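Local structure of putative restriction endonuclease domain-containing protein (Anabaena variabilis, 3OT2) at residues A[43-48]-A[140-145]; A[64-69]-A[96-101]; A[88-93]-A[100-105]. The protein is of uncharacterised function but, as a Uma2-family member of the PD-(D/E)XK superfamily, probably acts as a restriction-endonuclease-like nuclease. All coordinates share one frame; numbering follows the deposited sequence.

Interaction 1: residues A[43-48]-A[140-145]; sequences SAIQSE and IDPDEQ. With ACT (acetate ion), chain C; EDO (1,2-ethanediol), chain L.
Helix 40-57 packs on the end of strand 136-141 in the mixed central sheet of a PD-(D/E)XK-type fold, and Ile45 is the helix side chain that meets both Ile140 and Pro142. The two branches of Ile45 divide the work. With CG1 anti to the carbonyl carbon (chi1 -73°) and the chain straight beyond it, CD1 reaches the proline ring and lies 3.7 Å from Pro142 CG. CG2 turns the other way, to the strand, where it faces Ile140 CD1 at a looser 4.3 Å. Ile112 of the adjacent strand 108-112, with Leu182 and Phe183 of helix 179-183, packs further around Ile45.

Past Pro142 the chain turns back in a type I beta turn, closed by Gln145 N to Pro142 O at 3.0 Å, which joins strand 136-141 to strand 146-150 as a hairpin. An Asx motif braces it: Asp141, whose side chain sets off away from the helix, accepts a hydrogen bond on OD1 from Glu144 N at 3.1 Å, met from above the carboxylate plane, 70° out of it. An acetate, probably from the crystallisation liquor, sits against the turn and accepts from Asp143 N through its O atom at 2.9 Å. Glu144 OE1 takes a hydrogen bond from O2 of a 1,2-ethanediol. In the second subunit, Thr120 is hydrogen-bonded to Asp141 OD2 and Ser118 to Glu144 OE2, placing the turn at the dimer interface.

The chemistry thus splits in two: the two segments meet through buried hydrocarbon, with no hydrogen bond between them, while the polar groups of the turn are engaged with one another, with small molecules probably from the crystallisation liquor and with the partner subunit.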
loop_
_atom_site.group_PDB
_atom_site.type_symbol
_atom_site.label_atom_id
_atom_site.label_comp_id
_atom_site.label_asym_id
_atom_site.label_seq_id
_atom_site.Cartn_x
_atom_site.Cartn_y
_atom_site.Cartn_z
ATOM N N SER A 43 17.150 9.857 -6.101
ATOM C CA SER A 43 18.573 9.537 -6.137
ATOM C C SER A 43 19.263 9.821 -4.822
ATOM O O SER A 43 20.127 9.044 -4.430
ATOM C CB SER A 43 19.277 10.331 -7.237
ATOM O OG SER A 43 18.822 9.917 -8.510
ATOM N N ALA A 44 18.911 10.932 -4.156
ATOM C CA ALA A 44 19.540 11.330 -2.897
ATOM C C ALA A 44 19.298 10.269 -1.810
ATOM O O ALA A 44 20.247 9.845 -1.143
ATOM C CB ALA A 44 19.025 12.693 -2.456
ATOM N N ILE A 45 18.041 9.820 -1.661
ATOM C CA ILE A 45 17.661 8.789 -0.690
ATOM C C ILE A 45 18.250 7.440 -1.103
ATOM O O ILE A 45 18.792 6.740 -0.253
ATOM C CB ILE A 45 16.121 8.736 -0.524
ATOM C CG1 ILE A 45 15.657 9.999 0.278
ATOM C CG2 ILE A 45 15.688 7.407 0.177
ATOM C CD1 ILE A 45 14.162 10.159 0.453
ATOM N N GLN A 46 18.163 7.087 -2.399
ATOM C CA GLN A 46 18.654 5.810 -2.897
ATOM C C GLN A 46 20.165 5.619 -2.661
ATOM O O GLN A 46 20.539 4.568 -2.145
ATOM C CB GLN A 46 18.349 5.667 -4.381
ATOM C CG GLN A 46 18.555 4.259 -4.919
ATOM C CD GLN A 46 18.325 4.198 -6.402
ATOM O OE1 GLN A 46 18.386 5.204 -7.108
ATOM N NE2 GLN A 46 18.097 3.003 -6.923
ATOM N N SER A 47 21.009 6.616 -3.049
ATOM C CA SER A 47 22.464 6.515 -2.908
ATOM C C SER A 47 22.883 6.462 -1.442
ATOM O O SER A 47 23.740 5.646 -1.082
ATOM C CB SER A 47 23.166 7.668 -3.626
ATOM O OG SER A 47 22.993 7.551 -5.029
ATOM N N GLU A 48 22.284 7.306 -0.596
ATOM C CA GLU A 48 22.619 7.338 0.823
ATOM C C GLU A 48 22.154 6.082 1.547
ATOM O O GLU A 48 22.825 5.613 2.466
ATOM C CB GLU A 48 22.014 8.577 1.485
ATOM C CG GLU A 48 22.615 8.880 2.846
ATOM C CD GLU A 48 24.117 9.062 2.931
ATOM O OE1 GLU A 48 24.728 9.535 1.945
ATOM O OE2 GLU A 48 24.680 8.742 4.001
ATOM N N ILE A 140 9.413 3.419 0.784
ATOM C CA ILE A 140 9.749 4.774 1.240
ATOM C C ILE A 140 8.983 5.781 0.391
ATOM O O ILE A 140 9.047 5.733 -0.838
ATOM C CB ILE A 140 11.290 5.049 1.188
ATOM C CG1 ILE A 140 12.070 4.071 2.091
ATOM C CG2 ILE A 140 11.602 6.551 1.526
ATOM C CD1 ILE A 140 13.597 4.081 1.898
ATOM N N ASP A 141 8.251 6.677 1.050
ATOM C CA ASP A 141 7.497 7.737 0.384
ATOM C C ASP A 141 8.125 9.083 0.778
ATOM O O ASP A 141 7.784 9.612 1.838
ATOM C CB ASP A 141 6.004 7.675 0.761
ATOM C CG ASP A 141 5.156 8.739 0.077
ATOM O OD1 ASP A 141 5.723 9.749 -0.398
ATOM O OD2 ASP A 141 3.947 8.535 -0.040
ATOM N N PRO A 142 9.051 9.638 -0.033
ATOM C CA PRO A 142 9.723 10.902 0.363
ATOM C C PRO A 142 8.752 12.044 0.620
ATOM O O PRO A 142 8.882 12.700 1.651
ATOM C CB PRO A 142 10.651 11.207 -0.820
ATOM C CG PRO A 142 10.956 9.837 -1.379
ATOM C CD PRO A 142 9.625 9.107 -1.282
ATOM N N ASP A 143 7.734 12.222 -0.251
ATOM C CA ASP A 143 6.769 13.297 -0.101
ATOM C C ASP A 143 6.018 13.242 1.217
ATOM O O ASP A 143 5.785 14.286 1.817
ATOM C CB ASP A 143 5.762 13.319 -1.268
ATOM C CG ASP A 143 6.312 13.796 -2.611
ATOM O OD1 ASP A 143 7.432 14.364 -2.639
ATOM O OD2 ASP A 143 5.635 13.577 -3.633
ATOM N N GLU A 144 5.630 12.048 1.664
ATOM C CA GLU A 144 4.886 11.907 2.907
ATOM C C GLU A 144 5.807 11.612 4.078
ATOM O O GLU A 144 5.305 11.396 5.178
ATOM C CB GLU A 144 3.831 10.792 2.778
ATOM C CG GLU A 144 2.784 11.061 1.708
ATOM C CD GLU A 144 1.497 11.720 2.153
ATOM O OE1 GLU A 144 1.362 12.034 3.357
ATOM O OE2 GLU A 144 0.611 11.903 1.289
ATOM N N GLN A 145 7.142 11.541 3.849
ATOM C CA GLN A 145 8.157 11.209 4.882
ATOM C C GLN A 145 7.669 9.997 5.693
ATOM O O GLN A 145 7.599 10.003 6.922
ATOM C CB GLN A 145 8.467 12.421 5.777
ATOM C CG GLN A 145 9.119 13.565 4.987
ATOM C CD GLN A 145 9.392 14.790 5.820
ATOM O OE1 GLN A 145 9.857 14.716 6.955
ATOM N NE2 GLN A 145 9.169 15.948 5.245
HETATM C C ACT C . 6.421 10.597 -3.512
HETATM O O ACT C . 7.331 10.854 -2.740
HETATM O OXT ACT C . 5.274 10.275 -3.056
HETATM C CH3 ACT C . 6.667 10.765 -4.991
HETATM C C1 EDO L . -0.530 12.175 6.573
HETATM O O1 EDO L . -0.953 12.078 7.941
HETATM C C2 EDO L . -1.071 10.988 5.788
HETATM O O2 EDO L . -0.002 10.431 4.999
#

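Interaction 2: residues A[64-69]-A[96-101]. With EDO (1,2-ethanediol), chain I.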
loop_
_atom_site.group_PDB
_atom_site.type_symbol
_atom_site.label_atom_id
_atom_site.label_comp_id
_atom_site.label_asym_id
_atom_site.label_seq_id
_atom_site.Cartn_x
_atom_site.Cartn_y
_atom_site.Cartn_z
ATOM N N ARG A 64 25.055 -7.664 1.513
ATOM C CA ARG A 64 25.447 -6.622 0.561
ATOM C C ARG A 64 24.200 -6.008 -0.070
ATOM O O ARG A 64 23.292 -6.744 -0.510
ATOM C CB ARG A 64 26.398 -7.168 -0.517
ATOM C CG ARG A 64 26.928 -6.066 -1.452
ATOM C CD ARG A 64 28.166 -6.466 -2.198
ATOM N NE ARG A 64 28.505 -5.416 -3.168
ATOM C CZ ARG A 64 29.563 -5.446 -3.975
ATOM N NH1 ARG A 64 30.416 -6.462 -3.928
ATOM N NH2 ARG A 64 29.784 -4.452 -4.823
ATOM N N ALA A 65 24.153 -4.654 -0.083
ATOM C CA ALA A 65 23.094 -3.872 -0.703
ATOM C C ALA A 65 23.544 -3.476 -2.111
ATOM O O ALA A 65 24.660 -2.992 -2.286
ATOM C CB ALA A 65 22.788 -2.636 0.129
ATOM N N PHE A 66 22.680 -3.702 -3.102
ATOM C CA PHE A 66 22.951 -3.413 -4.511
ATOM C C PHE A 66 21.954 -2.428 -5.065
ATOM O O PHE A 66 20.761 -2.532 -4.791
ATOM C CB PHE A 66 22.876 -4.700 -5.358
ATOM C CG PHE A 66 23.761 -5.832 -4.927
ATOM C CD1 PHE A 66 25.065 -5.926 -5.392
ATOM C CD2 PHE A 66 23.284 -6.818 -4.068
ATOM C CE1 PHE A 66 25.876 -6.976 -4.993
ATOM C CE2 PHE A 66 24.102 -7.858 -3.656
ATOM C CZ PHE A 66 25.390 -7.939 -4.128
ATOM N N LEU A 67 22.449 -1.492 -5.870
ATOM C CA LEU A 67 21.649 -0.506 -6.577
ATOM C C LEU A 67 21.148 -1.080 -7.864
ATOM O O LEU A 67 21.959 -1.588 -8.647
ATOM C CB LEU A 67 22.523 0.721 -6.924
ATOM C CG LEU A 67 22.642 1.815 -5.890
ATOM C CD1 LEU A 67 23.788 2.733 -6.213
ATOM C CD2 LEU A 67 21.438 2.661 -5.895
ATOM N N GLU A 68 19.834 -0.941 -8.141
ATOM C CA GLU A 68 19.258 -1.290 -9.441
ATOM C C GLU A 68 19.713 -2.677 -9.984
ATOM O O GLU A 68 20.097 -2.794 -11.153
ATOM C CB GLU A 68 19.630 -0.205 -10.468
ATOM C CG GLU A 68 19.215 1.215 -10.107
ATOM C CD GLU A 68 17.728 1.486 -10.156
ATOM O OE1 GLU A 68 17.032 0.794 -10.927
ATOM O OE2 GLU A 68 17.258 2.409 -9.448
ATOM N N LEU A 69 19.626 -3.723 -9.151
ATOM C CA LEU A 69 19.999 -5.073 -9.549
ATOM C C LEU A 69 18.750 -5.839 -10.008
ATOM O O LEU A 69 17.717 -5.789 -9.334
ATOM C CB LEU A 69 20.680 -5.785 -8.358
ATOM C CG LEU A 69 21.029 -7.260 -8.512
ATOM C CD1 LEU A 69 22.241 -7.455 -9.445
ATOM C CD2 LEU A 69 21.287 -7.894 -7.159
ATOM N N GLY A 96 34.641 -17.162 -7.384
ATOM C CA GLY A 96 34.193 -16.470 -6.187
ATOM C C GLY A 96 33.629 -15.082 -6.392
ATOM O O GLY A 96 33.146 -14.491 -5.429
ATOM N N GLU A 97 33.685 -14.530 -7.611
ATOM C CA GLU A 97 33.122 -13.206 -7.815
ATOM C C GLU A 97 31.605 -13.316 -7.957
ATOM O O GLU A 97 31.084 -14.380 -8.332
ATOM C CB GLU A 97 33.731 -12.507 -9.018
ATOM C CG GLU A 97 33.145 -12.927 -10.327
ATOM C CD GLU A 97 33.793 -12.073 -11.394
ATOM O OE1 GLU A 97 35.024 -12.202 -11.554
ATOM O OE2 GLU A 97 33.113 -11.209 -11.994
ATOM N N ILE A 98 30.901 -12.211 -7.696
ATOM C CA ILE A 98 29.441 -12.192 -7.778
ATOM C C ILE A 98 29.015 -12.438 -9.234
ATOM O O ILE A 98 29.644 -11.926 -10.156
ATOM C CB ILE A 98 28.850 -10.892 -7.191
ATOM C CG1 ILE A 98 29.246 -10.751 -5.684
ATOM C CG2 ILE A 98 27.326 -10.873 -7.359
ATOM C CD1 ILE A 98 28.859 -9.422 -4.967
ATOM N N ALA A 99 27.996 -13.290 -9.404
ATOM C CA ALA A 99 27.381 -13.661 -10.668
ATOM C C ALA A 99 26.687 -12.461 -11.311
ATOM O O ALA A 99 26.283 -11.529 -10.604
ATOM C CB ALA A 99 26.358 -14.764 -10.423
ATOM N N ASN A 100 26.518 -12.490 -12.641
ATOM C CA ASN A 100 25.825 -11.407 -13.341
ATOM C C ASN A 100 24.292 -11.535 -13.215
ATOM O O ASN A 100 23.587 -10.537 -13.326
ATOM C CB ASN A 100 26.227 -11.378 -14.820
ATOM C CG ASN A 100 27.719 -11.304 -15.054
ATOM O OD1 ASN A 100 28.315 -12.171 -15.693
ATOM N ND2 ASN A 100 28.360 -10.305 -14.503
ATOM N N ILE A 101 23.785 -12.752 -13.006
ATOM C CA ILE A 101 22.350 -13.052 -12.970
ATOM C C ILE A 101 21.931 -13.498 -11.572
ATOM O O ILE A 101 22.602 -14.311 -10.945
ATOM C CB ILE A 101 21.982 -14.117 -14.056
ATOM C CG1 ILE A 101 22.493 -13.741 -15.472
ATOM C CG2 ILE A 101 20.487 -14.498 -14.069
ATOM C CD1 ILE A 101 21.861 -12.489 -16.257
HETATM C C1 EDO I . 20.497 -3.998 -14.606
HETATM O O1 EDO I . 20.509 -5.396 -14.880
HETATM C C2 EDO I . 19.067 -3.588 -14.323
HETATM O O2 EDO I . 19.056 -2.177 -14.107
#
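Gln46 NE2 donates a hydrogen bond to Glu68 OE2, and Lys35 makes a salt bridge to OE1 of the same carboxylate, just beyond the strand whose Arg64 and Phe66 meet Ile98. That strand, 63-67, is an outermost strand, within this chain, of the mixed sheet of this PD-(D/E)XK-type fold, and segment 96-101 belongs to the long loop between strands 82-86 and 108-112. Backbone hydrogen bonds of Arg64 with Phe85 and of Phe66 with Ser83 fix the strand to its antiparallel neighbour. The loop, by contrast, makes no hydrogen bond to segment 64-69 and is met by side chains.

Arg64 and Phe66, two residues apart, both start out toward the loop. Arg64 has CG anti to its own N (chi1 -175°) and runs extended from CG to NE, so the first part of its chain passes over one face of the Phe66 ring. CG stands 3.6 Å above that ring's plane, offset toward the rim. The guanidinium is carried on toward the loop, where NH1 lies 3.5 Å from Ile98 CD1, an oblique approach that is plain van der Waals contact.

Ile98 comes from the loop in the direction opposite to Phe66 and offers chiefly its terminal methyl. Behind that methyl, Ile98 CG1 packs against Ile90 and Arg92 of its own loop. The contact lies at the surface and is small, burying 125 Å² over both sides.

Just past the strand's end, a 1,2-ethanediol makes a weak hydrogen bond from its O2 to Glu68 O at 3.2 Å, and it is also hydrogen-bonded to Glu20. Ile98 CD1 itself meets the Phe66 ring at its edge, close to the ring plane, 3.9 Å from CE1 and equally far from CZ.

Interaction 3: residues A[88-93]-A[100-105]; sequences SRIPRE and NIFLIA
Segments 88-93 and 100-105 run almost antiparallel, their directions 164° apart, with the CA atoms of Pro91 and Phe102 6.7 Å from each other and no backbone hydrogen bond between the two. Side chains bridge the gap instead.

Pro91 turns its CG-CD edge to the face of the Phe102 ring in a CH-pi contact, the two side chains crossing at about a right angle: CG stands 3.6 Å from the ring centroid, only 3° off the normal, and CD comes to 3.4 Å from CE2. Ile90 CG2 adds a looser touch at CZ, and the Phe102 ring also meets that of Phe85.

At the Ala105 end, Arg89 grips a single backbone oxygen end-on. NH1 and NH2 both donate to Ala105 O, each at 2.9 Å, and that oxygen lies in the guanidinium plane. The bend of the chain at chi3 (81°) swings the group round to this position, while a salt bridge from NH1 to Asp107 gives it a second hold. Ile104 CD1 lies over one face of the guanidinium, offset toward the rim, and packs tightly against Arg89 O at 3.1 Å. A leucine at Arg89 would probably leave Ala105 O without its two donors and Asp107 without its charged mate, freeing this end of the loop to shift.

In all, 353 Å² is buried. What results is a long irregular connection folded back on itself, the link between the neighbouring antiparallel strands 82-86 and 108-112 of the PD-(D/E)XK-type sheet.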
loop_
_atom_site.group_PDB
_atom_site.type_symbol
_atom_site.label_atom_id
_atom_site.label_comp_id
_atom_site.label_asym_id
_atom_site.label_seq_id
_atom_site.Cartn_x
_atom_site.Cartn_y
_atom_site.Cartn_z
ATOM N N SER A 88 25.437 -15.687 2.304
ATOM C CA SER A 88 25.226 -17.074 1.841
ATOM C C SER A 88 24.301 -17.171 0.613
ATOM O O SER A 88 24.337 -18.175 -0.088
ATOM C CB SER A 88 24.658 -17.930 2.968
ATOM O OG SER A 88 23.380 -17.468 3.382
ATOM N N ARG A 89 23.470 -16.146 0.364
ATOM C CA ARG A 89 22.512 -16.140 -0.750
ATOM C C ARG A 89 23.016 -15.362 -1.978
ATOM O O ARG A 89 22.348 -15.403 -3.003
ATOM C CB ARG A 89 21.148 -15.580 -0.282
ATOM C CG ARG A 89 20.414 -16.571 0.621
ATOM C CD ARG A 89 19.030 -16.067 0.963
ATOM N NE ARG A 89 18.070 -16.321 -0.114
ATOM C CZ ARG A 89 17.498 -15.379 -0.847
ATOM N NH1 ARG A 89 17.804 -14.101 -0.656
ATOM N NH2 ARG A 89 16.627 -15.703 -1.790
ATOM N N ILE A 90 24.193 -14.705 -1.908
ATOM C CA ILE A 90 24.727 -13.969 -3.064
ATOM C C ILE A 90 25.239 -15.014 -4.095
ATOM O O ILE A 90 26.154 -15.759 -3.766
ATOM C CB ILE A 90 25.822 -12.930 -2.666
ATOM C CG1 ILE A 90 25.253 -11.824 -1.751
ATOM C CG2 ILE A 90 26.484 -12.309 -3.926
ATOM C CD1 ILE A 90 26.272 -10.975 -1.015
ATOM N N PRO A 91 24.626 -15.130 -5.310
ATOM C CA PRO A 91 25.134 -16.108 -6.296
ATOM C C PRO A 91 26.540 -15.727 -6.768
ATOM O O PRO A 91 26.814 -14.562 -7.055
ATOM C CB PRO A 91 24.105 -16.052 -7.427
ATOM C CG PRO A 91 23.484 -14.717 -7.319
ATOM C CD PRO A 91 23.488 -14.361 -5.853
ATOM N N ARG A 92 27.446 -16.700 -6.765
ATOM C CA ARG A 92 28.843 -16.489 -7.134
ATOM C C ARG A 92 29.298 -17.465 -8.185
ATOM O O ARG A 92 28.837 -18.618 -8.221
ATOM C CB ARG A 92 29.753 -16.625 -5.898
ATOM C CG ARG A 92 29.471 -15.570 -4.842
ATOM C CD ARG A 92 30.506 -15.521 -3.746
ATOM N NE ARG A 92 30.118 -14.502 -2.782
ATOM C CZ ARG A 92 30.526 -13.237 -2.803
ATOM N NH1 ARG A 92 31.387 -12.820 -3.724
ATOM N NH2 ARG A 92 30.094 -12.384 -1.895
ATOM N N GLU A 93 30.244 -17.011 -9.026
ATOM C CA GLU A 93 30.885 -17.829 -10.042
ATOM C C GLU A 93 31.921 -18.715 -9.320
ATOM O O GLU A 93 32.245 -18.449 -8.150
ATOM C CB GLU A 93 31.547 -16.930 -11.130
ATOM C CG GLU A 93 30.625 -15.859 -11.721
ATOM C CD GLU A 93 31.249 -14.865 -12.686
ATOM O OE1 GLU A 93 32.440 -15.042 -13.029
ATOM O OE2 GLU A 93 30.547 -13.918 -13.112
ATOM N N ASN A 100 26.518 -12.490 -12.641
ATOM C CA ASN A 100 25.825 -11.407 -13.341
ATOM C C ASN A 100 24.292 -11.535 -13.215
ATOM O O ASN A 100 23.587 -10.537 -13.326
ATOM C CB ASN A 100 26.227 -11.378 -14.820
ATOM C CG ASN A 100 27.719 -11.304 -15.054
ATOM O OD1 ASN A 100 28.315 -12.171 -15.693
ATOM N ND2 ASN A 100 28.360 -10.305 -14.503
ATOM N N ILE A 101 23.785 -12.752 -13.006
ATOM C CA ILE A 101 22.350 -13.052 -12.970
ATOM C C ILE A 101 21.931 -13.498 -11.572
ATOM O O ILE A 101 22.602 -14.311 -10.945
ATOM C CB ILE A 101 21.982 -14.117 -14.056
ATOM C CG1 ILE A 101 22.493 -13.741 -15.472
ATOM C CG2 ILE A 101 20.487 -14.498 -14.069
ATOM C CD1 ILE A 101 21.861 -12.489 -16.257
ATOM N N PHE A 102 20.800 -12.955 -11.100
ATOM C CA PHE A 102 20.219 -13.277 -9.791
ATOM C C PHE A 102 18.850 -13.859 -10.037
ATOM O O PHE A 102 17.969 -13.154 -10.522
ATOM C CB PHE A 102 20.154 -12.033 -8.891
ATOM C CG PHE A 102 21.429 -11.654 -8.172
ATOM C CD1 PHE A 102 22.574 -11.314 -8.883
ATOM C CD2 PHE A 102 21.456 -11.548 -6.785
ATOM C CE1 PHE A 102 23.742 -10.921 -8.221
ATOM C CE2 PHE A 102 22.616 -11.129 -6.123
ATOM C CZ PHE A 102 23.755 -10.834 -6.845
ATOM N N LEU A 103 18.688 -15.157 -9.764
ATOM C CA LEU A 103 17.424 -15.854 -10.007
ATOM C C LEU A 103 16.648 -16.088 -8.701
ATOM O O LEU A 103 15.836 -17.013 -8.603
ATOM C CB LEU A 103 17.679 -17.184 -10.752
ATOM C CG LEU A 103 18.306 -17.069 -12.152
ATOM C CD1 LEU A 103 18.739 -18.433 -12.662
ATOM C CD2 LEU A 103 17.350 -16.410 -13.138
ATOM N N ILE A 104 16.862 -15.208 -7.713
ATOM C CA ILE A 104 16.263 -15.333 -6.383
ATOM C C ILE A 104 15.770 -13.972 -5.871
ATOM O O ILE A 104 16.201 -12.928 -6.351
ATOM C CB ILE A 104 17.275 -15.977 -5.377
ATOM C CG1 ILE A 104 18.633 -15.234 -5.363
ATOM C CG2 ILE A 104 17.459 -17.503 -5.628
ATOM C CD1 ILE A 104 19.426 -15.443 -4.119
ATOM N N ALA A 105 14.874 -14.002 -4.884
ATOM C CA ALA A 105 14.315 -12.815 -4.262
ATOM C C ALA A 105 15.333 -12.198 -3.284
ATOM O O ALA A 105 16.045 -12.959 -2.620
ATOM C CB ALA A 105 13.018 -13.164 -3.543
#

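In the fold
Interactions 2 and 3 adjoin: their centres are about 7 Å apart and they share Asn100 and Ile101. Ala99 N lies 2.9 Å from Pro91 O, a probable hydrogen bond, and Ile98 CG1 packs on Ile90 CG2 at 3.6 Å, so the loop of interaction 3 presents Ile98 to the edge strand in interaction 2. Interaction 1 lies about 22 Å from interaction 2, centre to centre, yet the two touch where Gln46 meets Glu68, and Gln46 CG packs on Leu67 CD2 at 3.4 Å. Interaction 3 is on the opposite side of the chain's centre from interaction 1. The side chain of Ile101 comes to about 6 Å from the bound 1,4-butanediol.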